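Local coordinates for superoxide reductase (Giardia intestinalis, PDB 4D7P), which reduces superoxide to hydrogen peroxide at a mononuclear iron centre, a one-electron reduction probably helping protect the parasite from oxidative stress, at the interface of chains A and B and the interface of chains A and C. Coordinates in Å, arbitrary orientation; residue numbers count along the deposited sequence, not the author numbering. Chains: chain A/B/C, Superoxide reductase.

Contact 1 joins chains A and B of the deposited tetramer; contacts 2 and 3 belong to the A–C interface. Between C-alpha centres, contact 1 lies about 13 Å from each of the others and contacts 2 and 3 about 14 Å apart. Strand 63-71 runs through contacts 1 and 2, and Gln70 serves in both, from chains A and B, then from chain C. The following loop gives residues 72-73 to contact 1 and 74-77 to contact 3; strand 79-83 enters contacts 2 and 3. Residues 67-85 supply most of each patch, helped by 28, 42 and 49-50, fitting a four-chain assembly not proven biological by coordinates alone.

Contact 1: the interface of chains A and B. Residues chain A 49-50, 70-73; chain B 49-50, 70-73.
A:Trp72 and B:Trp72 are related by a two-fold axis, each indole pushing its benzo edge into the loops and strand ends of the other chain. They bury 64 and 62 Å², well ahead of Gln70 and Pro73. In each Trp72, CG lies anti to the carbonyl carbon (chi1 -69°), and the six-membered ring leads into the partner. Its foremost atom, CH2 of A:Trp72, comes 3.3 Å from CA of B:Gly49, with the carbonyl oxygen O of the same glycine equally near. Around the rim, in the ring plane, stand the carbonyl oxygens of B:Gly49 and B:Ile71, the methyl CG2 of B:Thr50 and the ring carbon CD of B:Pro73. The carbonyl O of B:Ile71 sits 3.4 Å from CZ3 of A:Trp72, a placement that may suit the slightly positive C-H edge. B:Pro73 closes the other end, its CD 3.7 Å from CZ3 of A:Trp72, with the two side chains crossing obliquely.

A:Gln70 bends at chi2 (-90°), which folds its amide back over the indole of its own chain: NE2 hovers 3.3 Å above the centre of the A:Trp72 ring. The same amide reaches tip to tip toward B:Trp72, its plane turned 62° from that ring. No N or O of one chain lies within bonding reach of the other, and packing probably carries the patch; A:Gln70 NE2 lies 3.6 Å from CH2 of B:Trp72.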
loop_
_atom_site.group_PDB
_atom_site.type_symbol
_atom_site.label_atom_id
_atom_site.label_comp_id
_atom_site.label_asym_id
_atom_site.label_seq_id
_atom_site.Cartn_x
_atom_site.Cartn_y
_atom_site.Cartn_z
ATOM N N GLY A 49 -2.686 10.661 -3.237
ATOM C CA GLY A 49 -2.085 9.361 -3.429
ATOM C C GLY A 49 -2.710 8.300 -2.560
ATOM O O GLY A 49 -2.796 7.131 -2.964
ATOM N N THR A 50 -3.139 8.682 -1.358
ATOM C CA THR A 50 -3.766 7.706 -0.469
ATOM C C THR A 50 -4.970 8.278 0.235
ATOM O O THR A 50 -5.032 9.468 0.522
ATOM C CB THR A 50 -2.798 7.169 0.638
ATOM O OG1 THR A 50 -2.337 8.260 1.452
ATOM C CG2 THR A 50 -1.605 6.409 0.036
ATOM N N GLN A 70 -4.605 3.192 -1.993
ATOM C CA GLN A 70 -3.527 3.823 -2.731
ATOM C C GLN A 70 -3.928 3.988 -4.205
ATOM O O GLN A 70 -4.556 3.103 -4.809
ATOM C CB GLN A 70 -2.240 3.005 -2.570
ATOM C CG GLN A 70 -1.005 3.645 -3.209
ATOM C CD GLN A 70 -0.831 3.195 -4.645
ATOM O OE1 GLN A 70 -1.161 2.065 -4.978
ATOM N NE2 GLN A 70 -0.341 4.083 -5.505
ATOM N N ILE A 71 -3.613 5.150 -4.766
ATOM C CA ILE A 71 -4.011 5.475 -6.133
ATOM C C ILE A 71 -2.812 5.981 -6.921
ATOM O O ILE A 71 -2.116 6.886 -6.488
ATOM C CB ILE A 71 -5.110 6.547 -6.157
ATOM C CG1 ILE A 71 -6.271 6.124 -5.253
ATOM C CG2 ILE A 71 -5.588 6.808 -7.588
ATOM C CD1 ILE A 71 -7.199 7.260 -4.889
ATOM N N TRP A 72 -2.563 5.394 -8.078
ATOM C CA TRP A 72 -1.427 5.833 -8.872
ATOM C C TRP A 72 -1.727 7.188 -9.499
ATOM O O TRP A 72 -2.812 7.407 -10.032
ATOM C CB TRP A 72 -1.069 4.779 -9.923
ATOM C CG TRP A 72 -0.494 3.546 -9.265
ATOM C CD1 TRP A 72 -1.084 2.326 -9.147
ATOM C CD2 TRP A 72 0.774 3.449 -8.589
ATOM N NE1 TRP A 72 -0.257 1.462 -8.452
ATOM C CE2 TRP A 72 0.883 2.131 -8.095
ATOM C CE3 TRP A 72 1.826 4.351 -8.361
ATOM C CZ2 TRP A 72 2.009 1.695 -7.376
ATOM C CZ3 TRP A 72 2.935 3.918 -7.658
ATOM C CH2 TRP A 72 3.017 2.603 -7.169
ATOM N N PRO A 73 -0.765 8.112 -9.407
ATOM C CA PRO A 73 -0.962 9.491 -9.876
ATOM C C PRO A 73 -1.561 9.572 -11.284
ATOM O O PRO A 73 -1.023 9.005 -12.234
ATOM C CB PRO A 73 0.451 10.071 -9.835
ATOM C CG PRO A 73 1.120 9.309 -8.725
ATOM C CD PRO A 73 0.579 7.908 -8.834
ATOM N N GLY B 49 6.575 0.510 -9.374
ATOM C CA GLY B 49 5.720 1.080 -8.357
ATOM C C GLY B 49 5.688 0.254 -7.097
ATOM O O GLY B 49 5.558 0.803 -5.993
ATOM N N THR B 50 5.791 -1.066 -7.239
ATOM C CA THR B 50 5.779 -1.925 -6.057
ATOM C C THR B 50 6.796 -3.033 -6.156
ATOM O O THR B 50 7.104 -3.518 -7.239
ATOM C CB THR B 50 4.389 -2.598 -5.797
ATOM O OG1 THR B 50 4.025 -3.412 -6.925
ATOM C CG2 THR B 50 3.294 -1.559 -5.512
ATOM N N GLN B 70 5.721 0.012 -1.625
ATOM C CA GLN B 70 5.178 0.918 -2.621
ATOM C C GLN B 70 6.069 2.163 -2.739
ATOM O O GLN B 70 6.575 2.696 -1.737
ATOM C CB GLN B 70 3.730 1.275 -2.262
ATOM C CG GLN B 70 3.016 2.131 -3.311
ATOM C CD GLN B 70 3.200 3.608 -3.035
ATOM O OE1 GLN B 70 3.277 4.014 -1.883
ATOM N NE2 GLN B 70 3.299 4.415 -4.088
ATOM N N ILE B 71 6.308 2.592 -3.973
ATOM C CA ILE B 71 7.209 3.711 -4.237
ATOM C C ILE B 71 6.537 4.718 -5.157
ATOM O O ILE B 71 6.032 4.363 -6.210
ATOM C CB ILE B 71 8.516 3.236 -4.887
ATOM C CG1 ILE B 71 9.140 2.117 -4.050
ATOM C CG2 ILE B 71 9.491 4.403 -5.068
ATOM C CD1 ILE B 71 10.184 1.317 -4.793
ATOM N N TRP B 72 6.522 5.977 -4.759
ATOM C CA TRP B 72 5.890 6.984 -5.597
ATOM C C TRP B 72 6.758 7.264 -6.815
ATOM O O TRP B 72 7.972 7.415 -6.699
ATOM C CB TRP B 72 5.606 8.253 -4.788
ATOM C CG TRP B 72 4.514 8.003 -3.772
ATOM C CD1 TRP B 72 4.652 7.922 -2.422
ATOM C CD2 TRP B 72 3.125 7.751 -4.054
ATOM N NE1 TRP B 72 3.429 7.650 -1.833
ATOM C CE2 TRP B 72 2.482 7.534 -2.816
ATOM C CE3 TRP B 72 2.367 7.692 -5.235
ATOM C CZ2 TRP B 72 1.107 7.256 -2.728
ATOM C CZ3 TRP B 72 1.014 7.423 -5.145
ATOM C CH2 TRP B 72 0.397 7.203 -3.902
ATOM N N PRO B 73 6.132 7.304 -7.996
ATOM C CA PRO B 73 6.864 7.461 -9.261
ATOM C C PRO B 73 7.887 8.601 -9.230
ATOM O O PRO B 73 7.551 9.746 -8.934
ATOM C CB PRO B 73 5.749 7.738 -10.269
ATOM C CG PRO B 73 4.562 7.012 -9.698
ATOM C CD PRO B 73 4.676 7.189 -8.208
#

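Contact 2: the interface of chains A and C. Residues chain A 67-69, 80-82; chain C 68-71, 79.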
loop_
_atom_site.group_PDB
_atom_site.type_symbol
_atom_site.label_atom_id
_atom_site.label_comp_id
_atom_site.label_asym_id
_atom_site.label_seq_id
_atom_site.Cartn_x
_atom_site.Cartn_y
_atom_site.Cartn_z
ATOM N N GLY A 67 -7.648 0.498 6.884
ATOM C CA GLY A 67 -7.108 0.201 5.566
ATOM C C GLY A 67 -6.662 1.452 4.831
ATOM O O GLY A 67 -6.782 2.558 5.354
ATOM N N CYS A 68 -6.140 1.273 3.620
ATOM C CA CYS A 68 -5.531 2.366 2.875
ATOM C C CYS A 68 -5.728 2.165 1.395
ATOM O O CYS A 68 -5.219 1.188 0.828
ATOM C CB CYS A 68 -4.033 2.477 3.187
ATOM S SG CYS A 68 -3.123 3.735 2.197
ATOM N N GLN A 69 -6.469 3.084 0.778
ATOM C CA GLN A 69 -6.620 3.128 -0.669
ATOM C C GLN A 69 -5.466 3.905 -1.278
ATOM O O GLN A 69 -5.365 5.127 -1.116
ATOM C CB GLN A 69 -7.941 3.779 -1.084
ATOM C CG GLN A 69 -8.113 3.943 -2.605
ATOM C CD GLN A 69 -8.258 2.605 -3.321
ATOM O OE1 GLN A 69 -9.289 1.955 -3.223
ATOM N NE2 GLN A 69 -7.218 2.193 -4.050
ATOM N N ALA A 80 -12.718 6.298 -2.430
ATOM C CA ALA A 80 -12.458 5.023 -1.788
ATOM C C ALA A 80 -13.714 4.490 -1.120
ATOM O O ALA A 80 -14.663 5.237 -0.876
ATOM C CB ALA A 80 -11.313 5.156 -0.746
ATOM N N SER A 81 -13.731 3.192 -0.829
ATOM C CA SER A 81 -14.727 2.707 0.113
ATOM C C SER A 81 -14.178 1.610 1.015
ATOM O O SER A 81 -13.239 0.894 0.667
ATOM C CB SER A 81 -15.995 2.232 -0.615
ATOM O OG SER A 81 -15.715 1.326 -1.662
ATOM N N PHE A 82 -14.767 1.531 2.199
ATOM C CA PHE A 82 -14.400 0.560 3.208
ATOM C C PHE A 82 -15.653 -0.063 3.745
ATOM O O PHE A 82 -16.752 0.461 3.559
ATOM C CB PHE A 82 -13.631 1.216 4.338
ATOM C CG PHE A 82 -12.368 1.879 3.895
ATOM C CD1 PHE A 82 -12.398 3.112 3.271
ATOM C CD2 PHE A 82 -11.141 1.263 4.097
ATOM C CE1 PHE A 82 -11.229 3.730 2.864
ATOM C CE2 PHE A 82 -9.976 1.876 3.697
ATOM C CZ PHE A 82 -10.023 3.114 3.073
ATOM N N CYS C 68 -4.665 0.335 -5.528
ATOM C CA CYS C 68 -4.676 -0.846 -4.677
ATOM C C CYS C 68 -5.292 -0.525 -3.340
ATOM O O CYS C 68 -4.749 0.296 -2.587
ATOM C CB CYS C 68 -3.257 -1.392 -4.474
ATOM S SG CYS C 68 -3.126 -2.804 -3.300
ATOM N N GLN C 69 -6.425 -1.164 -3.054
ATOM C CA GLN C 69 -7.058 -1.092 -1.745
ATOM C C GLN C 69 -6.445 -2.132 -0.824
ATOM O O GLN C 69 -6.645 -3.339 -1.003
ATOM C CB GLN C 69 -8.569 -1.321 -1.830
ATOM C CG GLN C 69 -9.279 -1.354 -0.465
ATOM C CD GLN C 69 -9.271 0.005 0.227
ATOM O OE1 GLN C 69 -9.982 0.915 -0.179
ATOM N NE2 GLN C 69 -8.465 0.142 1.282
ATOM N N GLN C 70 -5.709 -1.657 0.172
ATOM C CA GLN C 70 -5.166 -2.529 1.197
ATOM C C GLN C 70 -6.067 -2.500 2.441
ATOM O O GLN C 70 -6.583 -1.445 2.843
ATOM C CB GLN C 70 -3.724 -2.117 1.517
ATOM C CG GLN C 70 -3.009 -3.048 2.501
ATOM C CD GLN C 70 -3.207 -2.594 3.932
ATOM O OE1 GLN C 70 -3.296 -1.401 4.192
ATOM N NE2 GLN C 70 -3.305 -3.540 4.861
ATOM N N ILE C 71 -6.300 -3.674 3.017
ATOM C CA ILE C 71 -7.208 -3.805 4.153
ATOM C C ILE C 71 -6.538 -4.589 5.271
ATOM O O ILE C 71 -6.022 -5.674 5.051
ATOM C CB ILE C 71 -8.507 -4.519 3.753
ATOM C CG1 ILE C 71 -9.128 -3.831 2.535
ATOM C CG2 ILE C 71 -9.490 -4.563 4.926
ATOM C CD1 ILE C 71 -10.161 -4.675 1.825
ATOM N N VAL C 79 -14.149 -4.863 0.271
ATOM C CA VAL C 79 -14.759 -3.994 -0.713
ATOM C C VAL C 79 -13.743 -2.954 -1.164
ATOM O O VAL C 79 -12.722 -2.725 -0.493
ATOM C CB VAL C 79 -15.994 -3.276 -0.142
ATOM C CG1 VAL C 79 -16.998 -4.297 0.375
ATOM C CG2 VAL C 79 -15.587 -2.362 0.987
HETATM O O HOH W 1 -11.430 1.702 -2.018
HETATM O O HOH W 2 -11.798 -1.311 1.682
#
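C:Gln69 reaches across to A:Phe82 and A:Gln69 where two copies of strand 63-71 pair antiparallel, joining the sheets of chains A and C. The bridge is centred on Gln69 of both chains. On one side of it, A:Cys68 N donates to C:Gln70 O at 2.9 Å, and C:Gln70 N returns a bond to A:Cys68 O at 3.0 Å; the two-fold repeats the pair on the other side.

The two Gln69 side chains cross at about a right angle, their amide planes 69° apart. Each has CG anti to the backbone N (chi1 176°), and the bend at chi2 lays its amide over the partner's backbone. The C:Gln69 amide stands with its plane 70° from the A:Phe82 ring; OE1 lies above one face, offset toward the rim, while NE2 approaches CE2. C:Gln69 NE2 also donates to C:Gln70 O at 2.9 Å, with the acceptor almost exactly in the amide plane, which probably fixes which way the amide is turned. C:Gln70 O is therefore held by two donors, the amide and A:Cys68 N, arriving from opposite faces of its carbonyl plane.

OE1 of A:Gln69 and OE1 of C:Gln69 approach to 3.3 Å, and water 1, on the two-fold axis between the chains, bonds to both and may ease their repulsion; A:Ser81 N also meets water 1 at 3.0 Å. Farther along, water 2 links the strands 79-83, lying 2.8 Å from both A:Ser81 O and C:Val79 O.

Contact 3: the interface of chains A and C. Residues chain A 42, 74-77, 79; chain C 28, 82-85.
C:Cys85 turns SG anti to its carbonyl carbon (chi1 -67°), while A:Glu77 sets CG likewise (chi1 -55°) and runs on extended, bringing sulfur and glutamate stem together along the loop of residues 74-77. C:Cys85 buries 84 Å², its SG lying over the backbone of A:Gly76, 3.6 Å from CA, with A:Ala42 CB and A:Glu77 CG also packed against the sulfur.

Short antiparallel pairing frames the sulfur. C:Cys85 N donates to A:Leu75 O from well above the carbonyl plane, and A:Glu77 N donates to C:Arg83 O at 2.8 Å, in that carbonyl's plane. Water 3 continues the ladder between A:Glu77 O and C:Arg83 N, and water 4 links A:Leu75 O to C:Cys85 O.

The A:Glu77 carboxylate stands with its plane 82° from the C:Arg83 guanidinium. OE2 of A:Glu77 rests against the aliphatic CG and CD, while C:Arg83 NE remains 4.3 Å from it, too far for a salt bridge, though the opposite charges may still attract. The guanidinium edge instead points NH1 at A:Val79 CG1. C:Asn28 ND2 donates a hydrogen bond to A:Glu77 OE2 at 3.2 Å, on the anti side of the carboxylate, and is steadied by donating to C:Val84 O at 2.8 Å.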
loop_
_atom_site.group_PDB
_atom_site.type_symbol
_atom_site.label_atom_id
_atom_site.label_comp_id
_atom_site.label_asym_id
_atom_site.label_seq_id
_atom_site.Cartn_x
_atom_site.Cartn_y
_atom_site.Cartn_z
ATOM N N ALA A 42 -6.221 14.940 -10.368
ATOM C CA ALA A 42 -5.630 13.622 -10.496
ATOM C C ALA A 42 -4.686 13.631 -11.688
ATOM O O ALA A 42 -5.073 13.317 -12.823
ATOM C CB ALA A 42 -6.710 12.563 -10.663
ATOM N N GLY A 74 -2.699 10.250 -11.390
ATOM C CA GLY A 74 -3.338 10.503 -12.665
ATOM C C GLY A 74 -4.018 9.299 -13.293
ATOM O O GLY A 74 -4.517 9.391 -14.412
ATOM N N LEU A 75 -4.045 8.173 -12.590
ATOM C CA LEU A 75 -4.696 6.977 -13.124
ATOM C C LEU A 75 -6.076 6.755 -12.511
ATOM O O LEU A 75 -6.924 6.055 -13.082
ATOM C CB LEU A 75 -3.824 5.752 -12.901
ATOM C CG LEU A 75 -2.478 5.849 -13.616
ATOM C CD1 LEU A 75 -1.717 4.534 -13.558
ATOM C CD2 LEU A 75 -2.689 6.307 -15.060
ATOM N N GLY A 76 -6.290 7.344 -11.341
ATOM C CA GLY A 76 -7.571 7.256 -10.673
ATOM C C GLY A 76 -7.840 8.530 -9.908
ATOM O O GLY A 76 -6.912 9.227 -9.477
ATOM N N GLU A 77 -9.119 8.832 -9.731
ATOM C CA GLU A 77 -9.544 9.981 -8.936
ATOM C C GLU A 77 -9.628 9.586 -7.475
ATOM O O GLU A 77 -9.747 8.402 -7.185
ATOM C CB GLU A 77 -10.891 10.485 -9.442
ATOM C CG GLU A 77 -10.852 10.801 -10.921
ATOM C CD GLU A 77 -12.070 11.561 -11.366
ATOM O OE1 GLU A 77 -12.104 12.785 -11.151
ATOM O OE2 GLU A 77 -12.989 10.936 -11.926
ATOM N N VAL A 79 -11.251 8.644 -4.754
ATOM C CA VAL A 79 -12.375 8.034 -4.076
ATOM C C VAL A 79 -11.906 6.773 -3.364
ATOM O O VAL A 79 -10.828 6.232 -3.664
ATOM C CB VAL A 79 -13.496 7.666 -5.063
ATOM C CG1 VAL A 79 -13.936 8.902 -5.835
ATOM C CG2 VAL A 79 -13.010 6.620 -6.034
ATOM N N ASN C 28 -17.305 6.146 -14.892
ATOM C CA ASN C 28 -15.924 5.708 -14.723
ATOM C C ASN C 28 -15.686 5.239 -13.292
ATOM O O ASN C 28 -14.561 4.917 -12.904
ATOM C CB ASN C 28 -14.938 6.821 -15.105
ATOM C CG ASN C 28 -14.999 8.001 -14.169
ATOM O OD1 ASN C 28 -16.043 8.284 -13.580
ATOM N ND2 ASN C 28 -13.872 8.702 -14.017
ATOM N N PHE C 82 -12.968 2.598 -7.094
ATOM C CA PHE C 82 -12.025 3.375 -7.872
ATOM C C PHE C 82 -12.795 4.298 -8.766
ATOM O O PHE C 82 -13.993 4.117 -8.986
ATOM C CB PHE C 82 -11.141 2.472 -8.710
ATOM C CG PHE C 82 -10.342 1.502 -7.904
ATOM C CD1 PHE C 82 -10.926 0.361 -7.388
ATOM C CD2 PHE C 82 -8.997 1.735 -7.652
ATOM C CE1 PHE C 82 -10.187 -0.541 -6.644
ATOM C CE2 PHE C 82 -8.258 0.838 -6.915
ATOM C CZ PHE C 82 -8.858 -0.302 -6.405
ATOM N N ARG C 83 -12.114 5.296 -9.296
ATOM C CA ARG C 83 -12.737 6.112 -10.312
ATOM C C ARG C 83 -11.699 6.305 -11.392
ATOM O O ARG C 83 -10.703 6.988 -11.196
ATOM C CB ARG C 83 -13.225 7.432 -9.736
ATOM C CG ARG C 83 -14.157 8.187 -10.658
ATOM C CD ARG C 83 -14.917 9.256 -9.909
ATOM N NE ARG C 83 -16.351 9.048 -10.017
ATOM C CZ ARG C 83 -17.183 8.973 -8.988
ATOM N NH1 ARG C 83 -16.732 9.099 -7.752
ATOM N NH2 ARG C 83 -18.476 8.775 -9.202
ATOM N N VAL C 84 -11.929 5.668 -12.528
ATOM C CA VAL C 84 -10.902 5.560 -13.538
ATOM C C VAL C 84 -10.737 6.833 -14.353
ATOM O O VAL C 84 -11.656 7.281 -15.025
ATOM C CB VAL C 84 -11.193 4.385 -14.485
ATOM C CG1 VAL C 84 -10.130 4.313 -15.575
ATOM C CG2 VAL C 84 -11.243 3.087 -13.696
ATOM N N CYS C 85 -9.545 7.411 -14.296
ATOM C CA CYS C 85 -9.226 8.555 -15.144
ATOM C C CYS C 85 -9.232 8.161 -16.601
ATOM O O CYS C 85 -8.723 7.098 -16.944
ATOM C CB CYS C 85 -7.859 9.126 -14.786
ATOM S SG CYS C 85 -7.792 9.871 -13.171
HETATM O O HOH W 3 -9.589 5.781 -7.955
HETATM O O HOH W 4 -6.582 6.074 -15.785
#